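Local coordinates for protein endo-beta-N-acetylglucosaminidase F1 (Bacteroides thetaiotaomicron VPI-5482, PDB 6TCV) that probably cleaves high-mannose N-glycans within their chitobiose core, acting as an endo-beta-N-acetylglucosaminidase of a human gut bacterium, at residues Ile350-Tyr355 against Gln369-Ser374; Gly166-Tyr171 against Gly399-Phe404; Arg270-Tyr275 against Tyr314-Ala319; Asp282-Ala287 against Gln318-Lys323. The protein carries 2 engineered substitutions. All coordinates share one frame; numbering follows the deposited sequence.

Contact 1: residues Ile350-Tyr355 against Gln369-Ser374; sequences IVVANY and QCSGIS. With NAG (2-acetamido-2-deoxy-beta-D-glucopyranose), chain B; NAG (2-acetamido-2-deoxy-beta-D-glucopyranose), chain C.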
# COMPACT_ATOMS: atom_id res chain seq x y z
N ILE A 350 -5.27 0.85 -2.60
CA ILE A 350 -4.85 1.30 -3.92
C ILE A 350 -5.18 0.18 -4.89
O ILE A 350 -4.86 -0.99 -4.61
CB ILE A 350 -3.33 1.63 -4.02
CG1 ILE A 350 -2.86 2.52 -2.85
CG2 ILE A 350 -3.02 2.31 -5.35
CD1 ILE A 350 -1.35 2.69 -2.80
N VAL A 351 -5.75 0.53 -6.04
CA VAL A 351 -5.93 -0.41 -7.15
C VAL A 351 -5.24 0.19 -8.38
O VAL A 351 -5.44 1.36 -8.73
CB VAL A 351 -7.41 -0.78 -7.40
CG1 VAL A 351 -8.32 0.41 -7.58
CG2 VAL A 351 -7.53 -1.75 -8.59
N VAL A 352 -4.42 -0.62 -9.04
CA VAL A 352 -3.70 -0.22 -10.25
C VAL A 352 -4.15 -1.10 -11.40
O VAL A 352 -4.25 -2.33 -11.24
CB VAL A 352 -2.16 -0.20 -10.02
CG1 VAL A 352 -1.80 0.78 -8.91
CG2 VAL A 352 -1.56 -1.59 -9.74
N ALA A 353 -4.24 -0.50 -12.59
CA ALA A 353 -4.82 -1.21 -13.72
C ALA A 353 -3.74 -1.62 -14.69
O ALA A 353 -2.58 -1.25 -14.55
CB ALA A 353 -5.79 -0.26 -14.45
N ASN A 354 -4.11 -2.44 -15.65
CA ASN A 354 -3.20 -2.89 -16.70
C ASN A 354 -2.71 -1.69 -17.53
O ASN A 354 -3.35 -0.63 -17.63
CB ASN A 354 -3.86 -3.95 -17.59
CG ASN A 354 -2.86 -4.65 -18.46
OD1 ASN A 354 -1.75 -4.88 -17.96
ND2 ASN A 354 -3.20 -5.03 -19.65
N TYR A 355 -1.53 -1.89 -18.13
CA TYR A 355 -0.89 -0.86 -18.94
C TYR A 355 -1.89 -0.42 -20.02
O TYR A 355 -2.45 -1.25 -20.75
CB TYR A 355 0.42 -1.42 -19.56
CG TYR A 355 1.15 -2.25 -18.52
CD1 TYR A 355 1.77 -1.68 -17.42
CD2 TYR A 355 1.15 -3.66 -18.60
CE1 TYR A 355 2.35 -2.52 -16.42
CE2 TYR A 355 1.68 -4.44 -17.62
CZ TYR A 355 2.29 -3.89 -16.58
OH TYR A 355 2.82 -4.77 -15.63
N GLN A 369 -8.29 6.40 -4.96
CA GLN A 369 -7.66 5.11 -4.69
C GLN A 369 -7.21 4.42 -5.95
O GLN A 369 -6.74 3.26 -5.89
CB GLN A 369 -8.60 4.20 -3.90
CG GLN A 369 -8.82 4.61 -2.46
CD GLN A 369 -9.87 5.68 -2.30
OE1 GLN A 369 -11.01 5.46 -2.67
NE2 GLN A 369 -9.52 6.79 -1.67
N CYS A 370 -7.28 5.09 -7.10
CA CYS A 370 -7.08 4.46 -8.40
C CYS A 370 -5.95 5.08 -9.20
O CYS A 370 -5.70 6.28 -9.14
CB CYS A 370 -8.34 4.61 -9.27
SG CYS A 370 -9.81 3.78 -8.61
N SER A 371 -5.27 4.23 -9.98
CA SER A 371 -4.33 4.71 -10.99
C SER A 371 -5.03 5.30 -12.20
O SER A 371 -6.01 4.75 -12.69
CB SER A 371 -3.44 3.54 -11.43
OG SER A 371 -4.12 2.50 -12.06
N GLY A 372 -4.49 6.39 -12.72
CA GLY A 372 -4.95 7.00 -13.96
C GLY A 372 -4.10 6.67 -15.18
O GLY A 372 -4.49 6.96 -16.32
N ILE A 373 -2.93 6.07 -14.95
CA ILE A 373 -2.01 5.64 -16.00
C ILE A 373 -1.21 4.50 -15.40
O ILE A 373 -0.91 4.49 -14.21
CB ILE A 373 -1.10 6.79 -16.50
CG1 ILE A 373 -0.36 6.37 -17.77
CG2 ILE A 373 -0.15 7.27 -15.37
CD1 ILE A 373 0.60 7.49 -18.25
N SER A 374 -0.87 3.54 -16.24
CA SER A 374 0.04 2.43 -15.93
C SER A 374 1.04 2.33 -17.07
O SER A 374 0.70 1.88 -18.18
CB SER A 374 -0.70 1.10 -15.73
OG SER A 374 -1.54 1.25 -14.54
C1 NAG B . 1.65 -8.51 -16.47
C2 NAG B . 2.23 -8.80 -15.10
C3 NAG B . 3.64 -9.40 -15.13
C4 NAG B . 4.20 -9.38 -16.54
C5 NAG B . 3.96 -8.00 -17.12
C6 NAG B . 4.61 -7.77 -18.48
C7 NAG B . 1.70 -7.56 -13.04
C8 NAG B . 1.70 -6.20 -12.38
N2 NAG B . 2.19 -7.61 -14.28
O3 NAG B . 3.59 -10.75 -14.66
O4 NAG B . 5.62 -9.61 -16.45
O5 NAG B . 2.55 -7.78 -17.32
O6 NAG B . 4.24 -6.54 -19.00
O7 NAG B . 1.26 -8.58 -12.48
C1 NAG C . -0.86 -10.83 -20.42
C2 NAG C . 0.56 -11.32 -20.28
C3 NAG C . 1.04 -11.17 -18.85
C4 NAG C . 0.80 -9.74 -18.40
C5 NAG C . -0.68 -9.45 -18.50
C6 NAG C . -1.11 -8.11 -17.94
C7 NAG C . 0.98 -13.18 -21.82
C8 NAG C . 0.80 -14.67 -22.04
N2 NAG C . 0.62 -12.73 -20.64
O3 NAG C . 2.41 -11.55 -18.81
O4 NAG C . 1.27 -9.74 -17.03
O5 NAG C . -1.01 -9.51 -19.89
O6 NAG C . -0.32 -7.08 -18.57
O7 NAG C . 1.44 -12.44 -22.68

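Contact 2: residues Gly166-Tyr171 against Gly399-Phe404; sequences GVMQGY and GWFMGF. With NAG (2-acetamido-2-deoxy-beta-D-glucopyranose), chain B.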
# COMPACT_ATOMS: atom_id res chain seq x y z
N GLY A 166 -3.14 16.39 -1.27
CA GLY A 166 -3.99 16.37 -2.44
C GLY A 166 -3.31 16.14 -3.77
O GLY A 166 -3.87 16.56 -4.79
N VAL A 167 -2.01 15.87 -3.78
CA VAL A 167 -1.29 15.56 -5.00
C VAL A 167 -1.46 14.11 -5.43
O VAL A 167 -1.68 13.19 -4.64
CB VAL A 167 0.17 15.97 -4.87
CG1 VAL A 167 0.24 17.53 -4.65
CG2 VAL A 167 0.86 15.20 -3.84
N MET A 168 -1.22 13.84 -6.70
CA MET A 168 -1.12 12.47 -7.18
C MET A 168 0.16 11.85 -6.61
O MET A 168 1.14 12.55 -6.31
CB MET A 168 -1.03 12.46 -8.72
CG MET A 168 -2.34 12.87 -9.37
SD MET A 168 -2.46 12.36 -11.08
CE MET A 168 -2.71 10.59 -10.85
N GLN A 169 0.14 10.52 -6.46
CA GLN A 169 1.25 9.76 -5.87
C GLN A 169 1.68 8.68 -6.85
O GLN A 169 0.90 8.20 -7.68
CB GLN A 169 0.86 9.17 -4.54
CG GLN A 169 0.58 10.27 -3.51
CD GLN A 169 0.12 9.70 -2.22
OE1 GLN A 169 -1.09 9.47 -1.99
NE2 GLN A 169 1.05 9.42 -1.35
N GLY A 170 2.94 8.26 -6.73
CA GLY A 170 3.52 7.25 -7.59
C GLY A 170 3.55 5.85 -6.98
O GLY A 170 3.77 5.68 -5.79
N TYR A 171 3.36 4.85 -7.83
CA TYR A 171 3.32 3.42 -7.46
C TYR A 171 4.18 2.66 -8.46
O TYR A 171 3.84 2.61 -9.64
CB TYR A 171 1.86 2.98 -7.51
CG TYR A 171 1.57 1.60 -6.94
CD1 TYR A 171 1.90 0.44 -7.61
CD2 TYR A 171 0.92 1.48 -5.74
CE1 TYR A 171 1.62 -0.82 -7.07
CE2 TYR A 171 0.61 0.21 -5.21
CZ TYR A 171 0.98 -0.89 -5.88
OH TYR A 171 0.69 -2.17 -5.40
N GLY A 399 -5.85 9.32 -8.09
CA GLY A 399 -4.88 9.48 -7.03
C GLY A 399 -3.47 9.01 -7.34
O GLY A 399 -2.52 9.42 -6.65
N TRP A 400 -3.29 8.15 -8.35
CA TRP A 400 -2.04 7.41 -8.55
C TRP A 400 -1.64 7.36 -10.01
O TRP A 400 -2.50 7.29 -10.90
CB TRP A 400 -2.18 5.95 -7.98
CG TRP A 400 -2.44 5.96 -6.51
CD1 TRP A 400 -3.62 6.09 -5.87
CD2 TRP A 400 -1.44 5.93 -5.47
NE1 TRP A 400 -3.44 6.19 -4.50
CE2 TRP A 400 -2.09 6.08 -4.25
CE3 TRP A 400 -0.05 5.78 -5.48
CZ2 TRP A 400 -1.42 6.11 -3.04
CZ3 TRP A 400 0.61 5.80 -4.26
CH2 TRP A 400 -0.06 5.95 -3.09
N PHE A 401 -0.34 7.28 -10.23
CA PHE A 401 0.23 6.83 -11.49
C PHE A 401 1.12 5.63 -11.20
O PHE A 401 1.85 5.63 -10.21
CB PHE A 401 1.02 7.96 -12.23
CG PHE A 401 2.04 8.66 -11.39
CD1 PHE A 401 1.69 9.75 -10.61
CD2 PHE A 401 3.36 8.26 -11.40
CE1 PHE A 401 2.64 10.37 -9.82
CE2 PHE A 401 4.31 8.90 -10.63
CZ PHE A 401 3.95 9.95 -9.83
N MET A 402 1.05 4.62 -12.06
CA MET A 402 1.76 3.35 -11.85
C MET A 402 2.81 3.19 -12.93
O MET A 402 2.59 3.55 -14.10
CB MET A 402 0.80 2.20 -11.78
CG MET A 402 1.43 0.83 -11.55
SD MET A 402 1.98 -0.04 -13.05
CE MET A 402 0.58 -1.18 -13.24
N GLY A 403 3.95 2.63 -12.52
CA GLY A 403 5.01 2.22 -13.43
C GLY A 403 5.49 0.83 -13.07
O GLY A 403 5.35 0.38 -11.93
N PHE A 404 5.98 0.13 -14.08
CA PHE A 404 6.40 -1.28 -13.98
C PHE A 404 7.71 -1.56 -14.67
O PHE A 404 7.85 -1.27 -15.86
CB PHE A 404 5.27 -2.16 -14.52
CG PHE A 404 5.52 -3.64 -14.42
CD1 PHE A 404 6.18 -4.31 -15.47
CD2 PHE A 404 5.15 -4.39 -13.32
CE1 PHE A 404 6.44 -5.64 -15.39
CE2 PHE A 404 5.42 -5.72 -13.24
CZ PHE A 404 6.09 -6.39 -14.26
C1 NAG B . 1.65 -8.51 -16.47
C2 NAG B . 2.23 -8.80 -15.10
C3 NAG B . 3.64 -9.40 -15.13
C4 NAG B . 4.20 -9.38 -16.54
C5 NAG B . 3.96 -8.00 -17.12
C6 NAG B . 4.61 -7.77 -18.48
C7 NAG B . 1.70 -7.56 -13.04
C8 NAG B . 1.70 -6.20 -12.38
N2 NAG B . 2.19 -7.61 -14.28
O3 NAG B . 3.59 -10.75 -14.66
O4 NAG B . 5.62 -9.61 -16.45
O5 NAG B . 2.55 -7.78 -17.32
O6 NAG B . 4.24 -6.54 -19.00
O7 NAG B . 1.26 -8.58 -12.48
O HOH W 1 -3.01 9.98 -3.92

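Contact 3: residues Arg270-Tyr275 against Tyr314-Ala319; sequences REVAQY and YETKQA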
# COMPACT_ATOMS: atom_id res chain seq x y z
N ARG A 270 -2.94 -14.11 6.94
CA ARG A 270 -2.19 -14.02 8.19
C ARG A 270 -0.71 -14.29 7.95
O ARG A 270 0.14 -13.67 8.58
CB ARG A 270 -2.84 -14.92 9.25
CG ARG A 270 -4.22 -14.35 9.60
CD ARG A 270 -5.16 -15.32 10.26
NE ARG A 270 -6.51 -14.71 10.15
CZ ARG A 270 -7.62 -15.23 10.63
NH1 ARG A 270 -7.57 -16.38 11.26
NH2 ARG A 270 -8.79 -14.61 10.48
N GLU A 271 -0.38 -15.17 6.99
CA GLU A 271 1.02 -15.39 6.62
C GLU A 271 1.62 -14.17 5.94
O GLU A 271 2.76 -13.78 6.25
CB GLU A 271 1.11 -16.64 5.74
CG GLU A 271 2.53 -17.05 5.46
CD GLU A 271 2.64 -18.43 4.91
OE1 GLU A 271 2.03 -19.36 5.52
OE2 GLU A 271 3.48 -18.67 4.02
N VAL A 272 0.86 -13.55 5.03
CA VAL A 272 1.34 -12.34 4.40
C VAL A 272 1.58 -11.25 5.44
O VAL A 272 2.61 -10.56 5.40
CB VAL A 272 0.34 -11.89 3.32
CG1 VAL A 272 0.62 -10.46 2.83
CG2 VAL A 272 0.34 -12.85 2.15
N ALA A 273 0.66 -11.06 6.39
CA ALA A 273 0.86 -10.07 7.42
C ALA A 273 2.10 -10.39 8.22
O ALA A 273 2.81 -9.48 8.67
CB ALA A 273 -0.39 -9.97 8.30
N GLN A 274 2.34 -11.68 8.51
CA GLN A 274 3.53 -12.06 9.28
C GLN A 274 4.79 -11.68 8.53
O GLN A 274 5.74 -11.20 9.14
CB GLN A 274 3.47 -13.57 9.55
CG GLN A 274 4.54 -14.03 10.52
CD GLN A 274 5.87 -14.27 9.90
OE1 GLN A 274 5.96 -14.73 8.78
NE2 GLN A 274 6.94 -13.98 10.67
N TYR A 275 4.81 -11.91 7.22
CA TYR A 275 5.97 -11.47 6.42
C TYR A 275 6.17 -9.96 6.54
O TYR A 275 7.29 -9.47 6.69
CB TYR A 275 5.80 -11.84 4.92
CG TYR A 275 6.39 -13.17 4.55
CD1 TYR A 275 5.75 -14.33 4.87
CD2 TYR A 275 7.58 -13.23 3.82
CE1 TYR A 275 6.31 -15.57 4.54
CE2 TYR A 275 8.12 -14.42 3.48
CZ TYR A 275 7.48 -15.57 3.83
OH TYR A 275 8.01 -16.82 3.49
N TYR A 314 -9.82 -8.62 2.25
CA TYR A 314 -10.44 -8.25 3.51
C TYR A 314 -9.69 -8.86 4.68
O TYR A 314 -9.38 -8.17 5.65
CB TYR A 314 -11.90 -8.74 3.51
CG TYR A 314 -12.56 -8.66 4.84
CD1 TYR A 314 -13.03 -7.44 5.34
CD2 TYR A 314 -12.69 -9.79 5.62
CE1 TYR A 314 -13.62 -7.37 6.63
CE2 TYR A 314 -13.30 -9.72 6.88
CZ TYR A 314 -13.77 -8.51 7.35
OH TYR A 314 -14.36 -8.44 8.60
N GLU A 315 -9.39 -10.16 4.62
CA GLU A 315 -8.69 -10.81 5.71
C GLU A 315 -7.28 -10.28 5.86
O GLU A 315 -6.77 -10.21 6.97
CB GLU A 315 -8.68 -12.34 5.53
CG GLU A 315 -10.05 -12.98 5.55
CD GLU A 315 -10.79 -12.87 6.86
OE1 GLU A 315 -10.16 -12.54 7.93
OE2 GLU A 315 -12.02 -13.12 6.85
N THR A 316 -6.64 -9.91 4.76
CA THR A 316 -5.30 -9.34 4.87
C THR A 316 -5.35 -7.99 5.58
O THR A 316 -4.56 -7.75 6.50
CB THR A 316 -4.68 -9.18 3.48
OG1 THR A 316 -4.63 -10.43 2.79
CG2 THR A 316 -3.26 -8.68 3.58
N LYS A 317 -6.33 -7.14 5.25
CA LYS A 317 -6.43 -5.86 5.96
C LYS A 317 -6.72 -6.09 7.43
O LYS A 317 -6.18 -5.39 8.29
CB LYS A 317 -7.49 -5.00 5.31
CG LYS A 317 -7.52 -3.56 5.79
CD LYS A 317 -6.36 -2.78 5.29
CE LYS A 317 -6.44 -1.30 5.71
NZ LYS A 317 -5.26 -0.58 5.20
N GLN A 318 -7.59 -7.04 7.77
CA GLN A 318 -7.87 -7.31 9.17
C GLN A 318 -6.62 -7.68 9.93
O GLN A 318 -6.52 -7.36 11.12
CB GLN A 318 -8.92 -8.41 9.30
CG GLN A 318 -10.29 -8.11 8.72
CD GLN A 318 -10.67 -6.64 8.75
OE1 GLN A 318 -10.87 -6.09 9.82
NE2 GLN A 318 -10.77 -6.02 7.59
N ALA A 319 -5.68 -8.37 9.30
CA ALA A 319 -4.46 -8.85 9.94
C ALA A 319 -3.38 -7.79 9.98
O ALA A 319 -2.47 -7.88 10.81
CB ALA A 319 -3.96 -10.11 9.23
O HOH W 2 -7.47 -12.09 8.93

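Contact 4: residues Asp282-Ala287 against Gln318-Lys323; sequences DGVNYA and QAMPDK. Engineered in segment 282-287: A287 (natural residue Asp).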
# COMPACT_ATOMS: atom_id res chain seq x y z
N ASP A 282 5.56 -2.44 4.36
CA ASP A 282 4.43 -1.54 4.48
C ASP A 282 3.13 -2.06 3.91
O ASP A 282 2.14 -1.32 3.89
CB ASP A 282 4.77 -0.17 3.87
CG ASP A 282 5.91 0.46 4.58
OD1 ASP A 282 5.74 0.83 5.76
OD2 ASP A 282 7.01 0.61 3.97
N GLY A 283 3.10 -3.31 3.43
CA GLY A 283 1.91 -3.94 2.91
C GLY A 283 2.22 -4.80 1.73
O GLY A 283 3.35 -5.26 1.56
N VAL A 284 1.20 -5.01 0.91
CA VAL A 284 1.21 -6.03 -0.14
C VAL A 284 0.56 -5.53 -1.41
O VAL A 284 -0.32 -4.66 -1.39
CB VAL A 284 0.48 -7.31 0.38
CG1 VAL A 284 -1.01 -7.08 0.57
CG2 VAL A 284 0.71 -8.52 -0.52
N ASN A 285 0.98 -6.08 -2.55
CA ASN A 285 0.22 -6.05 -3.80
C ASN A 285 -0.14 -7.48 -4.18
O ASN A 285 0.73 -8.37 -4.11
CB ASN A 285 1.01 -5.44 -4.95
CG ASN A 285 0.23 -5.47 -6.25
OD1 ASN A 285 -0.69 -4.60 -6.46
ND2 ASN A 285 0.44 -6.41 -7.04
N TYR A 286 -1.40 -7.71 -4.55
CA TYR A 286 -1.85 -9.00 -5.08
C TYR A 286 -2.08 -8.89 -6.58
O TYR A 286 -2.88 -8.06 -7.04
CB TYR A 286 -3.14 -9.39 -4.37
CG TYR A 286 -2.97 -9.79 -2.91
CD1 TYR A 286 -2.02 -10.70 -2.52
CD2 TYR A 286 -3.82 -9.26 -1.93
CE1 TYR A 286 -1.91 -11.11 -1.20
CE2 TYR A 286 -3.71 -9.67 -0.59
CZ TYR A 286 -2.76 -10.61 -0.25
OH TYR A 286 -2.64 -11.04 1.05
N ALA A 287 -1.45 -9.82 -7.31
CA ALA A 287 -1.57 -9.94 -8.75
C ALA A 287 -1.95 -11.38 -9.10
O ALA A 287 -1.15 -12.33 -8.95
CB ALA A 287 -0.25 -9.52 -9.41
N GLN A 318 -7.59 -7.04 7.77
CA GLN A 318 -7.87 -7.31 9.17
C GLN A 318 -6.62 -7.68 9.93
O GLN A 318 -6.52 -7.36 11.12
CB GLN A 318 -8.92 -8.41 9.30
CG GLN A 318 -10.29 -8.11 8.72
CD GLN A 318 -10.67 -6.64 8.75
OE1 GLN A 318 -10.87 -6.09 9.82
NE2 GLN A 318 -10.77 -6.02 7.59
N ALA A 319 -5.68 -8.37 9.30
CA ALA A 319 -4.46 -8.85 9.94
C ALA A 319 -3.38 -7.79 9.98
O ALA A 319 -2.47 -7.88 10.81
CB ALA A 319 -3.96 -10.11 9.23
N MET A 320 -3.43 -6.78 9.11
CA MET A 320 -2.47 -5.67 9.10
C MET A 320 -3.21 -4.38 8.78
O MET A 320 -2.99 -3.73 7.73
CB MET A 320 -1.26 -5.91 8.18
CG MET A 320 -1.52 -6.21 6.73
SD MET A 320 0.07 -6.60 5.93
CE MET A 320 -0.38 -6.58 4.18
N PRO A 321 -4.04 -3.90 9.73
CA PRO A 321 -4.92 -2.78 9.41
C PRO A 321 -4.19 -1.48 9.21
O PRO A 321 -4.75 -0.56 8.59
CB PRO A 321 -5.88 -2.71 10.60
CG PRO A 321 -5.15 -3.43 11.68
CD PRO A 321 -4.34 -4.49 11.03
N ASP A 322 -2.98 -1.31 9.73
CA ASP A 322 -2.25 -0.07 9.47
C ASP A 322 -1.42 -0.11 8.19
O ASP A 322 -0.81 0.90 7.86
CB ASP A 322 -1.38 0.30 10.68
CG ASP A 322 -0.36 -0.76 10.99
OD1 ASP A 322 -0.63 -1.95 10.79
OD2 ASP A 322 0.72 -0.38 11.52
N LYS A 323 -1.39 -1.24 7.47
CA LYS A 323 -0.57 -1.39 6.27
C LYS A 323 -1.43 -1.41 5.02
O LYS A 323 -2.65 -1.55 5.08
CB LYS A 323 0.26 -2.68 6.38
CG LYS A 323 1.24 -2.63 7.55
CD LYS A 323 2.25 -3.77 7.54
CE LYS A 323 3.26 -3.68 8.66
NZ LYS A 323 2.66 -4.18 9.89

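Contact 1: residues Ile350-Tyr355 against Gln369-Ser374
S374 and S371 both bond to A353 through their hydroxyls. S374 OG donates to A353 O at 2.7 Å, meeting that oxygen from above the carbonyl plane. S371 OG instead accepts the amide hydrogen of A353 N, at 3.0 Å; with OG set between its own backbone N and carbonyl carbon (chi1 64°), it is turned toward V352 CA and that amide. Earlier along the two segments the pairing is ordinary backbone: V351 N donates to Q369 O at 2.9 Å, and S371 N returns a bond to V351 O. Beside this bridge V351 CG1 rests against C370 SG, 3.8 Å away. The segments belong to neighbouring parallel strands of a (beta/alpha)8 barrel, and the backbone bridge is single, consistent with the corner the chain turns at G372; the serine hydroxyls carry the connection further. Past the strand, Y355 CA makes a CH...O contact with S374 O, an oxygen that also lies at the edge of the Y355 ring, in its plane. The other end of that ring meets substrate: Y355 OH accepts from N2 of NAG (chain B) at 3.2 Å, nearly straight at 166°. A phenylalanine here would probably leave that acetamide N-H without its acceptor and the acetamide freer to turn. N354 OD1 takes a hydrogen bond from O6 of NAG (chain C) at 2.7 Å, so adjacent residues hold the two sugars. F404 meets the Y355 ring with its own, M402 touches it too, and W330 packs on N354.

Contact 2: residues Gly166-Tyr171 against Gly399-Phe404
Q169 lays its CB over one face of the W400 indole, 3.6 Å from the centroid of the six-membered ring, while its side-chain amide runs on past the CZ2-CH2 rim, the planes 29° apart. The other face of the sheet is close-packed too. There F401 CG sits between the backbone N and carbonyl carbon (chi1 51°), which swings the ring over the neighbouring strand, and G170 CA lies 3.7 Å from the F401 ring centroid. G170 has no CB, and its bare CA can lie that close. Between the two faces the backbones alternate as donors and acceptors, from Q169 N to G399 O at 2.9 Å through to G403 N bonding Y171 O. Looser ground lies at the start of the strands, where a water donates to both Q169 OE1 and G399 O, each at 2.8 Å, and Q169 NE2 turns to D197. Were W400 replaced by alanine, Q169 CB would probably lose the ring it lies on, and a gap would be likely to open beside Y171 CB and I350. Strands 169-175 and 400-404 are the first and last of the eight parallel strands, their pairing the seam that closes a (beta/alpha)8 barrel.

Contact 3: residues Arg270-Tyr275 against Tyr314-Ala319
E315 faces R270 across the two helices in a long salt bridge, 3.6 Å from E315 OE1 to R270 NH2. The two side chains run side by side, but the carboxylate and guanidinium planes stand 74° apart, so the groups do not pair flat against each other. A water makes the closer link: it accepts from R270 NE at 3.0 Å, at the guanidinium edge, and donates to both E315 O and E315 OE1. The bend of E315 at chi2 (-65°) folds the carboxylate back beside its own helix, where OE2 has R311 as a second charged partner. At T316 the contact turns apolar, CG2 lying 4.3 Å from V272 CG1, while OG1 bonds to L312 O and Y286 OH. Helices 262-278 and 306-319 are neighbours in the outer layer of the (beta/alpha)8 barrel; their short segments pass 8.6 Å apart at a crossing angle of -42°. Further on, Q318 NE2 bonds to Y314 O, an oxygen that also accepts from Q318 N. A319 brings the helices nearest, its CB 3.7 Å from A273 CB, with R270 CG alongside. Two methyls are small enough to let the backbones approach here, and M320 packs on A273 just beyond.

Contact 4: residues Asp282-Ala287 against Gln318-Lys323
D282 OD2 is gripped by two donors, R238 NE in a salt bridge and V244 N in a hydrogen bond, and this anchors the residue whose backbone carbonyl lies against K323. Across the contact D282 O is 3.4 Å from K323 CB, and the lysine chain continues past the D282 carbonyl before bending at chi4 (80°). K323 is itself placed by the type I turn from M320 to K323, closed by K323 N bonding M320 O at 3.0 Å; its own carbonyl oxygen accepts from K317 NZ. Strand 283-287, helix 306-319 and strand 324-329 form a beta-alpha-beta unit of the barrel, and here the turn leaving the helix packs against the beginning of the unit's first strand before the chain enters the second. The apolar half of the contact belongs to M320. Its CG takes the position between backbone N and carbonyl carbon (chi1 56°) and the chain then runs extended, which carries CE across to the strand: M320 CE is 3.7 Å from V284 CG1, and equally near G283 CA. The two side chains meet at about a right angle, the methionine end-on to the valine branch. G283 has backbone angles (phi 142°) at which a CB would be jammed against the preceding carbonyl oxygen. V284 CG2 lies over one face of the Y286 ring, while V272 and T316 from the two flanking helices touch V284.

Overall arrangement
All four contacts belong to one (beta/alpha)8 barrel. Contact 2 pairs its first and last strands, and the other three lie within the long loop it closes. Along the chain, contacts 3 and 4 come before contact 1 and end on the same stretch of chain, sharing Q318 and A319 of helix 306-319; their centres are about 6 Å apart. Contact 1 touches contact 2, with about 8 Å between centres, on adjoining strands 371-376 and 400-404, and both reach NAG (chain B). Contact 3, its centre about 24 Å from that of contact 2, lies across the chain's centre from it. The set thus runs from the outer helices through the sheet to the substrate-bearing strand ends.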